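Local coordinates for LbaCas13a H328A (C2c2) (Lachnospiraceae bacterium NK4A179, PDB 5WLH), which is a CRISPR-Cas13a RNA-guided nuclease that binds its pre-crRNA and, as in its family, probably cleaves RNA through paired HEPN domains, at residues A[904-909]-A[965-970]; A[1026-1031]-A[1067-1072]; A[1049-1054]-A[1256-1261]. All blocks are in the same frame, centred on the assembly; numbering follows the deposited sequence.

Contact 1. Residues A[904-909]-A[965-970]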
loop_
_atom_site.group_PDB
_atom_site.type_symbol
_atom_site.label_atom_id
_atom_site.label_comp_id
_atom_site.label_asym_id
_atom_site.label_seq_id
_atom_site.Cartn_x
_atom_site.Cartn_y
_atom_site.Cartn_z
ATOM N N GLN A 904 2.949 20.069 -19.154
ATOM C CA GLN A 904 2.084 21.077 -18.546
ATOM C C GLN A 904 1.109 20.464 -17.540
ATOM O O GLN A 904 0.802 21.076 -16.509
ATOM C CB GLN A 904 1.355 21.852 -19.639
ATOM C CG GLN A 904 2.350 22.686 -20.473
ATOM C CD GLN A 904 1.661 23.495 -21.570
ATOM O OE1 GLN A 904 0.438 23.597 -21.606
ATOM N NE2 GLN A 904 2.451 24.028 -22.488
ATOM N N LYS A 905 0.606 19.263 -17.818
ATOM C CA LYS A 905 -0.264 18.595 -16.855
ATOM C C LYS A 905 0.471 18.292 -15.556
ATOM O O LYS A 905 -0.055 18.539 -14.463
ATOM C CB LYS A 905 -0.813 17.292 -17.432
ATOM C CG LYS A 905 -1.714 17.417 -18.636
ATOM C CD LYS A 905 -2.154 15.991 -18.979
ATOM C CE LYS A 905 -2.529 15.848 -20.417
ATOM N NZ LYS A 905 -2.757 14.413 -20.713
ATOM N N TRP A 906 1.659 17.684 -15.650
ATOM C CA TRP A 906 2.417 17.393 -14.432
ATOM C C TRP A 906 2.678 18.667 -13.652
ATOM O O TRP A 906 2.631 18.682 -12.418
ATOM C CB TRP A 906 3.746 16.721 -14.767
ATOM C CG TRP A 906 3.595 15.327 -15.198
ATOM C CD1 TRP A 906 3.604 14.863 -16.481
ATOM C CD2 TRP A 906 3.399 14.186 -14.357
ATOM N NE1 TRP A 906 3.430 13.498 -16.491
ATOM C CE2 TRP A 906 3.307 13.058 -15.198
ATOM C CE3 TRP A 906 3.296 14.009 -12.974
ATOM C CZ2 TRP A 906 3.106 11.772 -14.705
ATOM C CZ3 TRP A 906 3.108 12.729 -12.484
ATOM C CH2 TRP A 906 3.015 11.628 -13.347
ATOM N N TYR A 907 2.978 19.744 -14.369
ATOM C CA TYR A 907 3.187 21.037 -13.745
ATOM C C TYR A 907 1.970 21.482 -12.954
ATOM O O TYR A 907 2.057 21.711 -11.741
ATOM C CB TYR A 907 3.529 22.059 -14.824
ATOM C CG TYR A 907 3.587 23.476 -14.326
ATOM C CD1 TYR A 907 4.235 23.798 -13.133
ATOM C CD2 TYR A 907 3.028 24.508 -15.077
ATOM C CE1 TYR A 907 4.291 25.117 -12.688
ATOM C CE2 TYR A 907 3.083 25.815 -14.650
ATOM C CZ TYR A 907 3.726 26.124 -13.463
ATOM O OH TYR A 907 3.782 27.440 -13.045
ATOM N N ILE A 908 0.828 21.644 -13.628
ATOM C CA ILE A 908 -0.335 22.209 -12.949
ATOM C C ILE A 908 -0.825 21.282 -11.840
ATOM O O ILE A 908 -1.177 21.741 -10.752
ATOM C CB ILE A 908 -1.448 22.527 -13.962
ATOM C CG1 ILE A 908 -0.971 23.636 -14.911
ATOM C CG2 ILE A 908 -2.741 22.943 -13.250
ATOM C CD1 ILE A 908 -0.606 24.955 -14.164
ATOM N N VAL A 909 -0.864 19.969 -12.087
ATOM C CA VAL A 909 -1.360 19.069 -11.046
ATOM C C VAL A 909 -0.460 19.132 -9.815
ATOM O O VAL A 909 -0.942 19.324 -8.694
ATOM C CB VAL A 909 -1.511 17.633 -11.581
ATOM C CG1 VAL A 909 -1.751 16.648 -10.426
ATOM C CG2 VAL A 909 -2.688 17.574 -12.527
ATOM N N ALA A 965 11.925 17.280 -12.581
ATOM C CA ALA A 965 12.273 18.680 -12.378
ATOM C C ALA A 965 11.030 19.532 -12.207
ATOM O O ALA A 965 11.023 20.479 -11.419
ATOM C CB ALA A 965 13.100 19.181 -13.562
ATOM N N VAL A 966 9.967 19.215 -12.947
ATOM C CA VAL A 966 8.738 19.988 -12.831
ATOM C C VAL A 966 8.125 19.805 -11.453
ATOM O O VAL A 966 7.744 20.777 -10.789
ATOM C CB VAL A 966 7.747 19.584 -13.929
ATOM C CG1 VAL A 966 6.407 20.161 -13.616
ATOM C CG2 VAL A 966 8.243 20.078 -15.304
ATOM N N ILE A 967 7.980 18.551 -11.021
ATOM C CA ILE A 967 7.387 18.320 -9.707
ATOM C C ILE A 967 8.248 18.946 -8.626
ATOM O O ILE A 967 7.735 19.558 -7.686
ATOM C CB ILE A 967 7.180 16.822 -9.448
ATOM C CG1 ILE A 967 6.275 16.208 -10.509
ATOM C CG2 ILE A 967 6.542 16.626 -8.054
ATOM C CD1 ILE A 967 6.003 14.723 -10.266
ATOM N N ASP A 968 9.572 18.791 -8.742
ATOM C CA ASP A 968 10.494 19.384 -7.777
ATOM C C ASP A 968 10.317 20.894 -7.708
ATOM O O ASP A 968 10.360 21.486 -6.615
ATOM C CB ASP A 968 11.929 19.015 -8.148
ATOM C CG ASP A 968 12.958 19.721 -7.279
ATOM O OD1 ASP A 968 13.272 19.205 -6.192
ATOM O OD2 ASP A 968 13.441 20.804 -7.685
ATOM N N LEU A 969 10.091 21.534 -8.861
ATOM C CA LEU A 969 9.797 22.964 -8.866
ATOM C C LEU A 969 8.547 23.248 -8.049
ATOM O O LEU A 969 8.530 24.172 -7.230
ATOM C CB LEU A 969 9.657 23.474 -10.308
ATOM C CG LEU A 969 9.134 24.906 -10.463
ATOM C CD1 LEU A 969 9.871 25.667 -11.572
ATOM C CD2 LEU A 969 7.618 24.922 -10.726
ATOM N N SER A 970 7.515 22.408 -8.196
ATOM C CA SER A 970 6.306 22.566 -7.399
ATOM C C SER A 970 6.570 22.350 -5.913
ATOM O O SER A 970 6.085 23.121 -5.075
ATOM C CB SER A 970 5.224 21.604 -7.902
ATOM O OG SER A 970 4.715 22.059 -9.134
#
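S970 OG and Y907 O lie 3.7 Å apart, not bonded to each other but both hydrogen-bonded to S910 OG, which W906 O holds as well. The hydroxyl of S910 is thus shared by two carbonyl oxygens of its own helix and by S970 OG of the other one. The motif is a pair of nearly parallel packed helices, 901-911 and 960-974, whose short segments approach to 8.7 Å at an angle of 19°. V966 makes the tightest fit: its CG1, anti to the backbone N, presses to 3.3 Å from Y907 CA, practically against the main chain. On one flank of this wedge the indole of W906 meets I967, CE3 lying 3.9 Å from CD1 and the two side chains crossing obliquely. I967 reaches it with an extended chain, chi2 -178° carrying CD1 outward, and M921 of helix 915-941 touches both side chains. K905 and W906 also reach D605 and F607, which belong to an R-N-x-x-x-H sequence, the HEPN nuclease signature; K905 NZ pairs with D605 and W906 packs on F607. On the other flank stands the Y907 ring, its hydroxyl bonded to E631 and its ring edge-to-face with F628. There Y907 CE1 touches L969 CD2 at 3.9 Å.

Contact 2. Residues A[1026-1031]-A[1067-1072]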
loop_
_atom_site.group_PDB
_atom_site.type_symbol
_atom_site.label_atom_id
_atom_site.label_comp_id
_atom_site.label_asym_id
_atom_site.label_seq_id
_atom_site.Cartn_x
_atom_site.Cartn_y
_atom_site.Cartn_z
ATOM N N VAL A 1026 2.949 38.065 25.161
ATOM C CA VAL A 1026 2.507 37.025 24.230
ATOM C C VAL A 1026 3.353 37.046 22.959
ATOM O O VAL A 1026 3.987 36.047 22.596
ATOM C CB VAL A 1026 1.012 37.194 23.914
ATOM C CG1 VAL A 1026 0.617 36.355 22.697
ATOM C CG2 VAL A 1026 0.172 36.828 25.136
ATOM N N ALA A 1027 3.390 38.194 22.282
ATOM C CA ALA A 1027 4.158 38.379 21.041
ATOM C C ALA A 1027 3.662 37.343 20.036
ATOM O O ALA A 1027 2.443 37.267 19.809
ATOM C CB ALA A 1027 5.653 38.333 21.349
ATOM N N LEU A 1028 4.548 36.563 19.410
ATOM C CA LEU A 1028 4.204 35.436 18.549
ATOM C C LEU A 1028 3.515 35.845 17.249
ATOM O O LEU A 1028 4.035 35.578 16.161
ATOM C CB LEU A 1028 3.330 34.434 19.314
ATOM C CG LEU A 1028 4.066 33.638 20.395
ATOM C CD1 LEU A 1028 3.119 32.720 21.147
ATOM C CD2 LEU A 1028 5.213 32.854 19.780
ATOM N N TYR A 1029 2.352 36.489 17.340
ATOM C CA TYR A 1029 1.436 36.574 16.210
ATOM C C TYR A 1029 1.403 37.941 15.536
ATOM O O TYR A 1029 0.582 38.150 14.635
ATOM C CB TYR A 1029 0.034 36.179 16.669
ATOM C CG TYR A 1029 0.019 34.838 17.369
ATOM C CD1 TYR A 1029 0.261 33.662 16.666
ATOM C CD2 TYR A 1029 -0.190 34.749 18.741
ATOM C CE1 TYR A 1029 0.261 32.432 17.304
ATOM C CE2 TYR A 1029 -0.191 33.524 19.387
ATOM C CZ TYR A 1029 0.037 32.368 18.663
ATOM O OH TYR A 1029 0.037 31.146 19.304
ATOM N N TYR A 1030 2.271 38.870 15.934
ATOM C CA TYR A 1030 2.271 40.212 15.368
ATOM C C TYR A 1030 3.672 40.588 14.915
ATOM O O TYR A 1030 4.660 40.234 15.564
ATOM C CB TYR A 1030 1.744 41.244 16.372
ATOM C CG TYR A 1030 0.757 42.204 15.755
ATOM C CD1 TYR A 1030 -0.588 41.877 15.653
ATOM C CD2 TYR A 1030 1.173 43.433 15.260
ATOM C CE1 TYR A 1030 -1.493 42.746 15.079
ATOM C CE2 TYR A 1030 0.274 44.312 14.685
ATOM C CZ TYR A 1030 -1.056 43.963 14.598
ATOM O OH TYR A 1030 -1.950 44.836 14.027
ATOM N N ASP A 1031 3.746 41.307 13.788
ATOM C CA ASP A 1031 5.007 41.735 13.173
ATOM C C ASP A 1031 4.919 43.250 12.971
ATOM O O ASP A 1031 4.625 43.734 11.874
ATOM C CB ASP A 1031 5.254 40.979 11.854
ATOM C CG ASP A 1031 6.605 41.299 11.225
ATOM O OD1 ASP A 1031 7.352 42.131 11.782
ATOM O OD2 ASP A 1031 6.919 40.707 10.167
ATOM N N GLU A 1067 2.009 28.310 29.048
ATOM C CA GLU A 1067 2.759 27.070 29.235
ATOM C C GLU A 1067 3.951 26.995 28.287
ATOM O O GLU A 1067 5.028 26.518 28.666
ATOM C CB GLU A 1067 1.825 25.871 29.050
ATOM C CG GLU A 1067 2.465 24.503 29.274
ATOM C CD GLU A 1067 2.771 24.202 30.736
ATOM O OE1 GLU A 1067 2.497 25.060 31.606
ATOM O OE2 GLU A 1067 3.285 23.095 31.013
ATOM N N TYR A 1068 3.780 27.475 27.050
ATOM C CA TYR A 1068 4.890 27.535 26.103
ATOM C C TYR A 1068 6.057 28.340 26.674
ATOM O O TYR A 1068 7.210 27.893 26.650
ATOM C CB TYR A 1068 4.402 28.140 24.784
ATOM C CG TYR A 1068 5.499 28.561 23.834
ATOM C CD1 TYR A 1068 6.167 27.628 23.060
ATOM C CD2 TYR A 1068 5.856 29.897 23.703
ATOM C CE1 TYR A 1068 7.176 28.008 22.190
ATOM C CE2 TYR A 1068 6.856 30.285 22.837
ATOM C CZ TYR A 1068 7.517 29.333 22.081
ATOM O OH TYR A 1068 8.521 29.711 21.216
ATOM N N TYR A 1069 5.770 29.530 27.203
ATOM C CA TYR A 1069 6.830 30.367 27.755
ATOM C C TYR A 1069 7.430 29.753 29.013
ATOM O O TYR A 1069 8.650 29.810 29.210
ATOM C CB TYR A 1069 6.293 31.768 28.034
ATOM C CG TYR A 1069 6.170 32.588 26.780
ATOM C CD1 TYR A 1069 7.261 32.762 25.935
ATOM C CD2 TYR A 1069 4.970 33.180 26.429
ATOM C CE1 TYR A 1069 7.154 33.511 24.784
ATOM C CE2 TYR A 1069 4.860 33.931 25.275
ATOM C CZ TYR A 1069 5.950 34.086 24.460
ATOM O OH TYR A 1069 5.834 34.835 23.311
ATOM N N LYS A 1070 6.597 29.145 29.864
ATOM C CA LYS A 1070 7.107 28.535 31.089
ATOM C C LYS A 1070 8.064 27.391 30.780
ATOM O O LYS A 1070 9.116 27.264 31.416
ATOM C CB LYS A 1070 5.952 28.037 31.960
ATOM C CG LYS A 1070 5.165 29.135 32.678
ATOM C CD LYS A 1070 4.182 28.526 33.676
ATOM C CE LYS A 1070 3.324 29.586 34.359
ATOM N NZ LYS A 1070 4.043 30.316 35.448
ATOM N N LEU A 1071 7.717 26.546 29.804
ATOM C CA LEU A 1071 8.607 25.457 29.430
ATOM C C LEU A 1071 9.812 25.966 28.651
ATOM O O LEU A 1071 10.892 25.365 28.721
ATOM C CB LEU A 1071 7.848 24.412 28.610
ATOM C CG LEU A 1071 6.919 23.517 29.423
ATOM C CD1 LEU A 1071 5.819 22.948 28.537
ATOM C CD2 LEU A 1071 7.707 22.404 30.079
ATOM N N LYS A 1072 9.637 27.046 27.882
ATOM C CA LYS A 1072 10.769 27.721 27.259
ATOM C C LYS A 1072 11.817 28.065 28.316
ATOM O O LYS A 1072 12.988 27.690 28.195
ATOM C CB LYS A 1072 10.279 28.977 26.522
ATOM C CG LYS A 1072 11.269 29.679 25.541
ATOM C CD LYS A 1072 12.568 30.205 26.192
ATOM C CE LYS A 1072 12.319 31.277 27.267
ATOM N NZ LYS A 1072 13.595 31.846 27.781
#
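Y1068 is the first residue of helix segment 1067-1072 to touch the loop 1026-1031: its CE2 comes within 4.3 Å of L1028 CD2, a loose, oblique apolar contact. The same ring also meets F1096 of helix 1087-1103, which places the tyrosine between the loop and a neighbouring helix. Y1068 CD2 sits 3.9 Å above the centre of the Y1069 ring, so one tyrosine backs the face of the next.

Y1069 carries the contact. With CG anti to its carbonyl carbon (chi1 -77°), the ring projects at the loop and its hydroxyl donates to V1026 O, which lies in the ring plane at the edge. The modelled separation of Y1069 OH and V1026 O, 2.3 Å, is too short to be trusted, although the direction of the bond is clear. L1028 meets the same hydroxyl tip to tip, CG at 3.6 Å from Y1069 OH, and A1027 CB is near it too.

L1028 is set there by a classic gamma turn: its own phi and psi are 68° and -61°, and Y1029 N bonds to A1027 O at 2.6 Å. Its CB rests over the centre of the Y1029 ring, 3.5 Å above the plane, while Y1029 OH bonds to V1103 O. Farther along the helix, L1071 and K1072 turn to helix 1087-1103, with L1071 on M1099 and K1072 on F1096.

The chemistry is thus one phenol donating to one main-chain carbonyl, with aliphatic carbons of A1027 and L1028 beside it; this bond, its exact length left doubtful, links the irregular turn to helix 1062-1075.

Contact 3. Residues A[1049-1054]-A[1256-1261]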
loop_
_atom_site.group_PDB
_atom_site.type_symbol
_atom_site.label_atom_id
_atom_site.label_comp_id
_atom_site.label_asym_id
_atom_site.label_seq_id
_atom_site.Cartn_x
_atom_site.Cartn_y
_atom_site.Cartn_z
ATOM N N GLU A 1049 -8.494 22.246 5.204
ATOM C CA GLU A 1049 -9.952 22.290 5.225
ATOM C C GLU A 1049 -10.385 22.967 6.520
ATOM O O GLU A 1049 -10.292 22.376 7.603
ATOM C CB GLU A 1049 -10.538 20.887 5.094
ATOM C CG GLU A 1049 -10.047 20.159 3.840
ATOM C CD GLU A 1049 -10.802 20.583 2.591
ATOM O OE1 GLU A 1049 -11.729 21.416 2.702
ATOM O OE2 GLU A 1049 -10.478 20.088 1.489
ATOM N N ARG A 1050 -10.848 24.215 6.396
ATOM C CA ARG A 1050 -10.963 25.085 7.562
ATOM C C ARG A 1050 -11.974 24.545 8.553
ATOM O O ARG A 1050 -11.664 24.378 9.738
ATOM C CB ARG A 1050 -11.343 26.500 7.127
ATOM C CG ARG A 1050 -11.447 27.503 8.261
ATOM C CD ARG A 1050 -11.922 28.852 7.725
ATOM N NE ARG A 1050 -12.498 29.693 8.767
ATOM C CZ ARG A 1050 -12.875 30.954 8.575
ATOM N NH1 ARG A 1050 -13.392 31.658 9.572
ATOM N NH2 ARG A 1050 -12.732 31.512 7.381
ATOM N N ARG A 1051 -13.195 24.276 8.090
ATOM C CA ARG A 1051 -14.240 23.831 9.003
ATOM C C ARG A 1051 -13.856 22.514 9.655
ATOM O O ARG A 1051 -14.124 22.294 10.839
ATOM C CB ARG A 1051 -15.569 23.706 8.260
ATOM C CG ARG A 1051 -16.072 25.033 7.685
ATOM C CD ARG A 1051 -17.589 25.110 7.689
ATOM N NE ARG A 1051 -18.214 24.145 6.787
ATOM C CZ ARG A 1051 -19.118 23.246 7.166
ATOM N NH1 ARG A 1051 -19.496 23.186 8.431
ATOM N NH2 ARG A 1051 -19.645 22.407 6.283
ATOM N N PHE A 1052 -13.182 21.638 8.906
ATOM C CA PHE A 1052 -12.709 20.386 9.489
ATOM C C PHE A 1052 -11.725 20.646 10.627
ATOM O O PHE A 1052 -11.878 20.113 11.736
ATOM C CB PHE A 1052 -12.071 19.529 8.390
ATOM C CG PHE A 1052 -11.189 18.435 8.907
ATOM C CD1 PHE A 1052 -11.746 17.270 9.412
ATOM C CD2 PHE A 1052 -9.807 18.552 8.862
ATOM C CE1 PHE A 1052 -10.939 16.244 9.877
ATOM C CE2 PHE A 1052 -9.001 17.533 9.337
ATOM C CZ PHE A 1052 -9.572 16.380 9.845
ATOM N N LEU A 1053 -10.705 21.469 10.370
ATOM C CA LEU A 1053 -9.705 21.746 11.397
ATOM C C LEU A 1053 -10.340 22.383 12.630
ATOM O O LEU A 1053 -10.003 22.021 13.760
ATOM C CB LEU A 1053 -8.605 22.640 10.838
ATOM C CG LEU A 1053 -7.671 21.914 9.863
ATOM C CD1 LEU A 1053 -6.866 22.925 9.083
ATOM C CD2 LEU A 1053 -6.748 20.960 10.619
ATOM N N GLU A 1054 -11.276 23.320 12.428
ATOM C CA GLU A 1054 -11.988 23.913 13.563
ATOM C C GLU A 1054 -12.790 22.875 14.336
ATOM O O GLU A 1054 -12.956 22.998 15.556
ATOM C CB GLU A 1054 -12.928 25.023 13.091
ATOM C CG GLU A 1054 -12.241 26.204 12.443
ATOM C CD GLU A 1054 -13.221 27.090 11.696
ATOM O OE1 GLU A 1054 -14.268 26.583 11.255
ATOM O OE2 GLU A 1054 -12.952 28.296 11.553
ATOM N N SER A 1256 -17.579 19.342 3.317
ATOM C CA SER A 1256 -18.697 20.269 3.237
ATOM C C SER A 1256 -19.821 19.916 4.195
ATOM O O SER A 1256 -20.493 20.816 4.705
ATOM C CB SER A 1256 -19.249 20.305 1.808
ATOM O OG SER A 1256 -18.310 20.907 0.933
ATOM N N SER A 1257 -20.021 18.639 4.481
ATOM C CA SER A 1257 -21.219 18.212 5.185
ATOM C C SER A 1257 -20.953 17.529 6.516
ATOM O O SER A 1257 -21.757 17.690 7.432
ATOM C CB SER A 1257 -22.050 17.274 4.299
ATOM O OG SER A 1257 -21.373 16.054 4.075
ATOM N N PHE A 1258 -19.862 16.770 6.653
ATOM C CA PHE A 1258 -19.537 16.093 7.911
ATOM C C PHE A 1258 -20.699 15.240 8.407
ATOM O O PHE A 1258 -20.920 15.104 9.614
ATOM C CB PHE A 1258 -19.106 17.098 8.990
ATOM C CG PHE A 1258 -17.941 17.957 8.587
ATOM C CD1 PHE A 1258 -16.640 17.485 8.704
ATOM C CD2 PHE A 1258 -18.140 19.228 8.067
ATOM C CE1 PHE A 1258 -15.559 18.272 8.319
ATOM C CE2 PHE A 1258 -17.058 20.019 7.674
ATOM C CZ PHE A 1258 -15.766 19.538 7.801
ATOM N N ASP A 1259 -21.464 14.667 7.481
ATOM C CA ASP A 1259 -22.566 13.795 7.861
ATOM C C ASP A 1259 -22.080 12.414 8.264
ATOM O O ASP A 1259 -22.826 11.659 8.900
ATOM C CB ASP A 1259 -23.556 13.672 6.707
ATOM C CG ASP A 1259 -22.869 13.365 5.398
ATOM O OD1 ASP A 1259 -21.927 14.098 5.030
ATOM O OD2 ASP A 1259 -23.258 12.374 4.752
ATOM N N ARG A 1260 -20.851 12.061 7.907
ATOM C CA ARG A 1260 -20.256 10.813 8.346
ATOM C C ARG A 1260 -18.806 11.070 8.716
ATOM O O ARG A 1260 -18.228 12.104 8.376
ATOM C CB ARG A 1260 -20.352 9.721 7.276
ATOM C CG ARG A 1260 -19.789 10.110 5.928
ATOM C CD ARG A 1260 -20.238 9.124 4.858
ATOM N NE ARG A 1260 -21.456 9.564 4.186
ATOM C CZ ARG A 1260 -21.984 8.963 3.127
ATOM N NH1 ARG A 1260 -21.406 7.887 2.614
ATOM N NH2 ARG A 1260 -23.093 9.438 2.580
ATOM N N SER A 1261 -18.230 10.114 9.423
ATOM C CA SER A 1261 -16.872 10.217 9.922
ATOM C C SER A 1261 -15.924 9.477 8.998
ATOM O O SER A 1261 -16.336 8.686 8.154
ATOM C CB SER A 1261 -16.779 9.620 11.317
ATOM O OG SER A 1261 -17.309 8.311 11.273
#
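R1051 meets F1258 with the face of its guanidinium: CE2 of the phenylalanine stands 3.7 Å above the guanidinium plane, offset toward the rim. The two planes are 88° apart, so the ring comes in edge-on, and R1051 CB also lies alongside CE2. The arginine chain bends at chi2 and chi3 on its way to this ring edge. Its NH2 is modelled too close to S1256 O, and that approach is doubtful; R1051 also touches a crystal neighbour.

F1052 follows, meeting the neighbouring rim atoms CZ and CE1. F1258 CZ is 3.5 Å from F1052 N, and F1258 CE1 is 3.7 Å from F1052 CB, the two side chains crossing at about a right angle. The F1052 ring itself reaches on to A1115 of helix 1106-1145. E1054 closes a salt bridge onto R1050 one turn earlier: R1050 NE comes to E1054 OE2 from above the carboxylate plane, at 3.1 Å and nearly straight (175°).

An alanine in place of F1258 would probably leave the guanidinium of R1051 free to turn and open a gap beside F1052 and Y1254, whose ring meets F1258 edge-to-face.

F1258 has positive phi (54°), ending helix 1254-1257, and S1261 OG then N-caps helix 1262-1273 by bonding to G1264 N. Between them D1259 OD1 bonds to the hydroxyl of Y1248, part of a second R-N-x-x-x-H sequence: this is a turn joining two helices, packed beside a HEPN signature.

The three contacts are separate, none touching another; contact 1 closes along the chain before the other two open. Contact 1 lies beside one HEPN signature sequence and contact 3 beside the second; their centres are 29 Å apart and their nearest atoms about 14 Å. Contacts 2 and 3 lie on the same side of the chain's centre and are tied more directly, since helices 1050-1056 and 1062-1075 are successive and the segments alternate, again with 29 Å between centres. Contact 2 lies farthest out, its centre 38 Å from that of contact 1. The bound RNA comes to about 5 Å of contact 2, 6 Å of contact 1 and 12 Å of contact 3, measured between nearest atoms.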